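Local coordinates for putative type I restriction enzyme R protein (Bacteroides fragilis NCTC 9343, PDB 3EVY), which probably serves as the restriction subunit of a type I restriction-modification system, needed for ATP-dependent DNA cleavage but not for modification, here as a C-terminal-region fragment, at residues F20-F31 / R48-L59. Sequence-based numbering, arbitrary orientation.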
loop_
_atom_site.group_PDB
_atom_site.type_symbol
_atom_site.label_atom_id
_atom_site.label_comp_id
_atom_site.label_asym_id
_atom_site.label_seq_id
_atom_site.Cartn_x
_atom_site.Cartn_y
_atom_site.Cartn_z
ATOM N N PHE A 20 -4.209 8.110 -1.072
ATOM C CA PHE A 20 -3.526 6.784 -1.283
ATOM C C PHE A 20 -2.131 7.039 -1.867
ATOM O O PHE A 20 -1.143 6.411 -1.451
ATOM C CB PHE A 20 -4.281 5.871 -2.270
ATOM C CG PHE A 20 -3.545 4.560 -2.493
ATOM C CD1 PHE A 20 -3.687 3.523 -1.602
ATOM C CD2 PHE A 20 -2.569 4.461 -3.463
ATOM C CE1 PHE A 20 -2.921 2.376 -1.731
ATOM C CE2 PHE A 20 -1.834 3.295 -3.610
ATOM C CZ PHE A 20 -2.011 2.273 -2.762
ATOM N N ASN A 21 -2.066 7.978 -2.815
ATOM C CA ASN A 21 -0.826 8.204 -3.543
ATOM C C ASN A 21 0.261 8.851 -2.661
ATOM O O ASN A 21 1.484 8.584 -2.819
ATOM C CB ASN A 21 -1.064 8.979 -4.839
ATOM C CG ASN A 21 -1.705 8.133 -5.919
ATOM O OD1 ASN A 21 -1.729 6.873 -5.832
ATOM N ND2 ASN A 21 -2.182 8.780 -6.955
ATOM N N GLU A 22 -0.169 9.709 -1.746
ATOM C CA GLU A 22 0.773 10.262 -0.759
ATOM C C GLU A 22 1.262 9.215 0.194
ATOM O O GLU A 22 2.468 9.178 0.532
ATOM C CB GLU A 22 0.143 11.448 0.000
ATOM C CG GLU A 22 -0.082 12.627 -0.911
ATOM C CD GLU A 22 -1.030 13.708 -0.303
ATOM O OE1 GLU A 22 -1.500 13.542 0.873
ATOM O OE2 GLU A 22 -1.312 14.712 -1.030
ATOM N N MET A 23 0.337 8.408 0.703
ATOM C CA MET A 23 0.665 7.260 1.559
ATOM C C MET A 23 1.627 6.320 0.830
ATOM O O MET A 23 2.583 5.853 1.423
ATOM C CB MET A 23 -0.584 6.479 1.846
ATOM C CG MET A 23 -0.576 5.553 3.036
ATOM S SD MET A 23 -2.310 5.039 3.465
ATOM C CE MET A 23 -2.977 6.799 3.372
ATOM N N ALA A 24 1.384 6.054 -0.452
ATOM C CA ALA A 24 2.226 5.097 -1.183
ATOM C C ALA A 24 3.678 5.600 -1.357
ATOM O O ALA A 24 4.643 4.853 -1.199
ATOM C CB ALA A 24 1.616 4.804 -2.586
ATOM N N ALA A 25 3.830 6.862 -1.721
ATOM C CA ALA A 25 5.169 7.414 -1.994
ATOM C C ALA A 25 5.933 7.445 -0.704
ATOM O O ALA A 25 7.160 7.295 -0.696
ATOM C CB ALA A 25 5.070 8.823 -2.600
ATOM N N GLU A 26 5.227 7.657 0.404
ATOM C CA GLU A 26 5.864 7.526 1.691
ATOM C C GLU A 26 6.206 6.082 2.035
ATOM O O GLU A 26 7.327 5.801 2.426
ATOM C CB GLU A 26 5.019 8.144 2.795
ATOM C CG GLU A 26 5.046 9.711 2.706
ATOM C CD GLU A 26 3.709 10.373 3.042
ATOM O OE1 GLU A 26 2.984 9.890 3.960
ATOM O OE2 GLU A 26 3.388 11.382 2.372
ATOM N N PHE A 27 5.244 5.167 1.900
ATOM C CA PHE A 27 5.519 3.715 2.030
ATOM C C PHE A 27 6.764 3.284 1.208
ATOM O O PHE A 27 7.629 2.602 1.717
ATOM C CB PHE A 27 4.312 2.916 1.527
ATOM C CG PHE A 27 4.525 1.419 1.524
ATOM C CD1 PHE A 27 4.266 0.656 2.646
ATOM C CD2 PHE A 27 4.958 0.776 0.374
ATOM C CE1 PHE A 27 4.478 -0.768 2.631
ATOM C CE2 PHE A 27 5.149 -0.596 0.339
ATOM C CZ PHE A 27 4.923 -1.370 1.467
ATOM N N LEU A 28 6.792 3.639 -0.057
ATOM C CA LEU A 28 7.922 3.318 -0.951
ATOM C C LEU A 28 9.277 3.925 -0.513
ATOM O O LEU A 28 10.326 3.364 -0.793
ATOM C CB LEU A 28 7.633 3.673 -2.422
ATOM C CG LEU A 28 6.535 2.845 -3.053
ATOM C CD1 LEU A 28 6.068 3.458 -4.398
ATOM C CD2 LEU A 28 6.923 1.367 -3.157
ATOM N N SER A 29 9.264 5.055 0.186
ATOM C CA SER A 29 10.545 5.617 0.682
ATOM C C SER A 29 11.087 4.800 1.857
ATOM O O SER A 29 12.263 4.914 2.193
ATOM C CB SER A 29 10.402 7.091 1.044
ATOM O OG SER A 29 9.556 7.158 2.175
ATOM N N TYR A 30 10.244 3.971 2.476
ATOM C CA TYR A 30 10.680 3.072 3.536
ATOM C C TYR A 30 10.993 1.681 3.008
ATOM O O TYR A 30 11.958 1.055 3.467
ATOM C CB TYR A 30 9.589 2.863 4.596
ATOM C CG TYR A 30 9.463 3.958 5.647
ATOM C CD1 TYR A 30 10.310 3.990 6.790
ATOM C CD2 TYR A 30 8.476 4.944 5.524
ATOM C CE1 TYR A 30 10.186 4.995 7.769
ATOM C CE2 TYR A 30 8.335 5.947 6.488
ATOM C CZ TYR A 30 9.185 5.967 7.609
ATOM O OH TYR A 30 9.011 6.983 8.537
ATOM N N PHE A 31 10.185 1.180 2.072
ATOM C CA PHE A 31 10.258 -0.223 1.551
ATOM C C PHE A 31 10.237 -0.149 0.053
ATOM O O PHE A 31 9.196 -0.311 -0.562
ATOM C CB PHE A 31 9.070 -1.036 2.061
ATOM C CG PHE A 31 8.892 -0.878 3.580
ATOM C CD1 PHE A 31 9.825 -1.412 4.465
ATOM C CD2 PHE A 31 7.797 -0.191 4.086
ATOM C CE1 PHE A 31 9.682 -1.187 5.845
ATOM C CE2 PHE A 31 7.622 0.023 5.453
ATOM C CZ PHE A 31 8.549 -0.479 6.338
ATOM N N ARG A 48 6.112 -1.762 11.718
ATOM C CA ARG A 48 5.911 -0.537 10.947
ATOM C C ARG A 48 5.357 -0.905 9.552
ATOM O O ARG A 48 4.427 -0.261 9.048
ATOM C CB ARG A 48 7.231 0.224 10.838
ATOM C CG ARG A 48 7.311 1.375 9.822
ATOM C CD ARG A 48 8.403 2.316 10.345
ATOM N NE ARG A 48 8.656 2.015 11.783
ATOM C CZ ARG A 48 9.594 2.601 12.527
ATOM N NH1 ARG A 48 10.374 3.528 11.951
ATOM N NH2 ARG A 48 9.755 2.276 13.832
ATOM N N PHE A 49 5.941 -1.943 8.952
ATOM C CA PHE A 49 5.555 -2.337 7.638
ATOM C C PHE A 49 4.121 -2.858 7.646
ATOM O O PHE A 49 3.286 -2.373 6.868
ATOM C CB PHE A 49 6.456 -3.436 7.091
ATOM C CG PHE A 49 5.818 -4.184 5.978
ATOM C CD1 PHE A 49 5.736 -3.602 4.701
ATOM C CD2 PHE A 49 5.261 -5.437 6.184
ATOM C CE1 PHE A 49 5.112 -4.270 3.670
ATOM C CE2 PHE A 49 4.688 -6.090 5.169
ATOM C CZ PHE A 49 4.596 -5.519 3.897
ATOM N N VAL A 50 3.837 -3.828 8.513
ATOM C CA VAL A 50 2.464 -4.308 8.705
ATOM C C VAL A 50 1.419 -3.181 8.888
ATOM O O VAL A 50 0.392 -3.164 8.229
ATOM C CB VAL A 50 2.433 -5.293 9.895
ATOM C CG1 VAL A 50 0.985 -5.684 10.269
ATOM C CG2 VAL A 50 3.216 -6.482 9.536
ATOM N N ILE A 51 1.710 -2.207 9.764
ATOM C CA ILE A 51 0.773 -1.124 10.044
ATOM C C ILE A 51 0.593 -0.214 8.838
ATOM O O ILE A 51 -0.526 0.125 8.463
ATOM C CB ILE A 51 1.256 -0.375 11.306
ATOM C CG1 ILE A 51 0.990 -1.283 12.517
ATOM C CG2 ILE A 51 0.559 0.955 11.458
ATOM C CD1 ILE A 51 1.829 -0.958 13.817
ATOM N N LEU A 52 1.694 0.117 8.164
ATOM C CA LEU A 52 1.607 0.914 6.984
ATOM C C LEU A 52 0.884 0.173 5.892
ATOM O O LEU A 52 0.107 0.756 5.138
ATOM C CB LEU A 52 3.002 1.367 6.449
ATOM C CG LEU A 52 3.746 2.491 7.207
ATOM C CD1 LEU A 52 4.931 3.070 6.403
ATOM C CD2 LEU A 52 2.797 3.621 7.588
ATOM N N PHE A 53 1.225 -1.090 5.720
ATOM C CA PHE A 53 0.643 -1.752 4.610
ATOM C C PHE A 53 -0.858 -1.964 4.881
ATOM O O PHE A 53 -1.678 -1.921 3.962
ATOM C CB PHE A 53 1.305 -3.076 4.332
ATOM C CG PHE A 53 0.789 -3.705 3.048
ATOM C CD1 PHE A 53 1.320 -3.308 1.811
ATOM C CD2 PHE A 53 -0.243 -4.634 3.083
ATOM C CE1 PHE A 53 0.839 -3.881 0.620
ATOM C CE2 PHE A 53 -0.750 -5.195 1.859
ATOM C CZ PHE A 53 -0.171 -4.794 0.669
ATOM N N ARG A 54 -1.229 -2.284 6.116
ATOM C CA ARG A 54 -2.707 -2.403 6.432
ATOM C C ARG A 54 -3.506 -1.179 6.048
ATOM O O ARG A 54 -4.578 -1.270 5.462
ATOM C CB ARG A 54 -2.986 -2.703 7.915
ATOM C CG ARG A 54 -4.510 -2.968 8.183
ATOM C CD ARG A 54 -4.745 -3.423 9.601
ATOM N NE ARG A 54 -6.184 -3.586 9.778
ATOM C CZ ARG A 54 -6.787 -3.752 10.952
ATOM N NH1 ARG A 54 -6.077 -3.809 12.078
ATOM N NH2 ARG A 54 -8.106 -3.891 10.977
ATOM N N ALA A 55 -2.996 -0.006 6.340
ATOM C CA ALA A 55 -3.674 1.246 5.987
ATOM C C ALA A 55 -3.762 1.496 4.492
ATOM O O ALA A 55 -4.742 2.044 3.997
ATOM C CB ALA A 55 -2.925 2.525 6.675
ATOM N N MET A 56 -2.679 1.223 3.774
ATOM C CA MET A 56 -2.731 1.288 2.270
ATOM C C MET A 56 -3.699 0.277 1.748
ATOM O O MET A 56 -4.495 0.564 0.837
ATOM C CB MET A 56 -1.308 0.932 1.672
ATOM C CG MET A 56 -0.283 2.122 1.577
ATOM S SD MET A 56 0.915 1.730 0.254
ATOM C CE MET A 56 1.308 0.073 0.613
ATOM N N LEU A 57 -3.648 -0.950 2.286
ATOM C CA LEU A 57 -4.512 -2.015 1.777
ATOM C C LEU A 57 -6.049 -1.585 1.945
ATOM O O LEU A 57 -6.876 -1.778 1.047
ATOM C CB LEU A 57 -4.235 -3.374 2.480
ATOM C CG LEU A 57 -5.367 -4.413 2.218
ATOM C CD1 LEU A 57 -5.490 -4.811 0.655
ATOM C CD2 LEU A 57 -5.172 -5.708 3.060
ATOM N N ARG A 58 -6.387 -0.996 3.079
ATOM C CA ARG A 58 -7.789 -0.594 3.372
ATOM C C ARG A 58 -8.224 0.536 2.466
ATOM O O ARG A 58 -9.371 0.534 1.948
ATOM C CB ARG A 58 -7.928 -0.200 4.854
ATOM C CG ARG A 58 -7.916 -1.403 5.800
ATOM C CD ARG A 58 -7.957 -1.038 7.284
ATOM N NE ARG A 58 -9.177 -0.284 7.610
ATOM C CZ ARG A 58 -10.351 -0.837 7.939
ATOM N NH1 ARG A 58 -10.498 -2.166 8.021
ATOM N NH2 ARG A 58 -11.392 -0.035 8.192
ATOM N N LEU A 59 -7.298 1.452 2.176
ATOM C CA LEU A 59 -7.616 2.602 1.372
ATOM C C LEU A 59 -7.715 2.156 -0.106
ATOM O O LEU A 59 -8.581 2.609 -0.884
ATOM C CB LEU A 59 -6.536 3.679 1.564
ATOM C CG LEU A 59 -6.582 5.009 0.835
ATOM C CD1 LEU A 59 -7.999 5.609 0.866
ATOM C CD2 LEU A 59 -5.572 6.016 1.556
#
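Phe-20 lies opposite Leu-59 and Phe-27 opposite Leu-52 where helical residues 20-30 and 48-59 run nearly antiparallel, their axes at 152° and 10.2 Å apart at closest approach. Two side chains interlock as knobs into holes. Met-56 enters among Phe-20, Met-23, Ala-24 and Phe-27; bent at chi3 (-46°), it brings its methyl over the centre of the Phe-27 ring, a CH-pi contact with CE 3.5 Å from the centroid. Its sulfur also makes oblique Met-aromatic contacts with Phe-20 and Phe-27. Phe-27 in turn fills the hole formed by Phe-49, Leu-52, Phe-53 and Met-56. Its rim meets that of Phe-49, with CZ of Phe-27 3.6 Å from CE1 of Phe-49, while the edge of Phe-49 points at the face of Phe-31, the planes 83° apart. The three rings form an aromatic cluster toward the Phe-31 end of the contact. Towards the other, Met-23 slides past Met-56 in the opposite sense, and its CE presses tightly on CD2 of Leu-59, at 3.3 Å. Tyr-30 crosses the aliphatic part of Arg-48 at the exposed margin. Helix 78-91 adds Tyr-84 edge-to-face with Phe-27, and Phe-81 and Tyr-88 beside Phe-53. The arrangement is an antiparallel helix pair joined by interlocking methionine, leucine and aromatic side chains, with helix 78-91 packed against it, in a small all-helical part of the R subunit's C-terminal region.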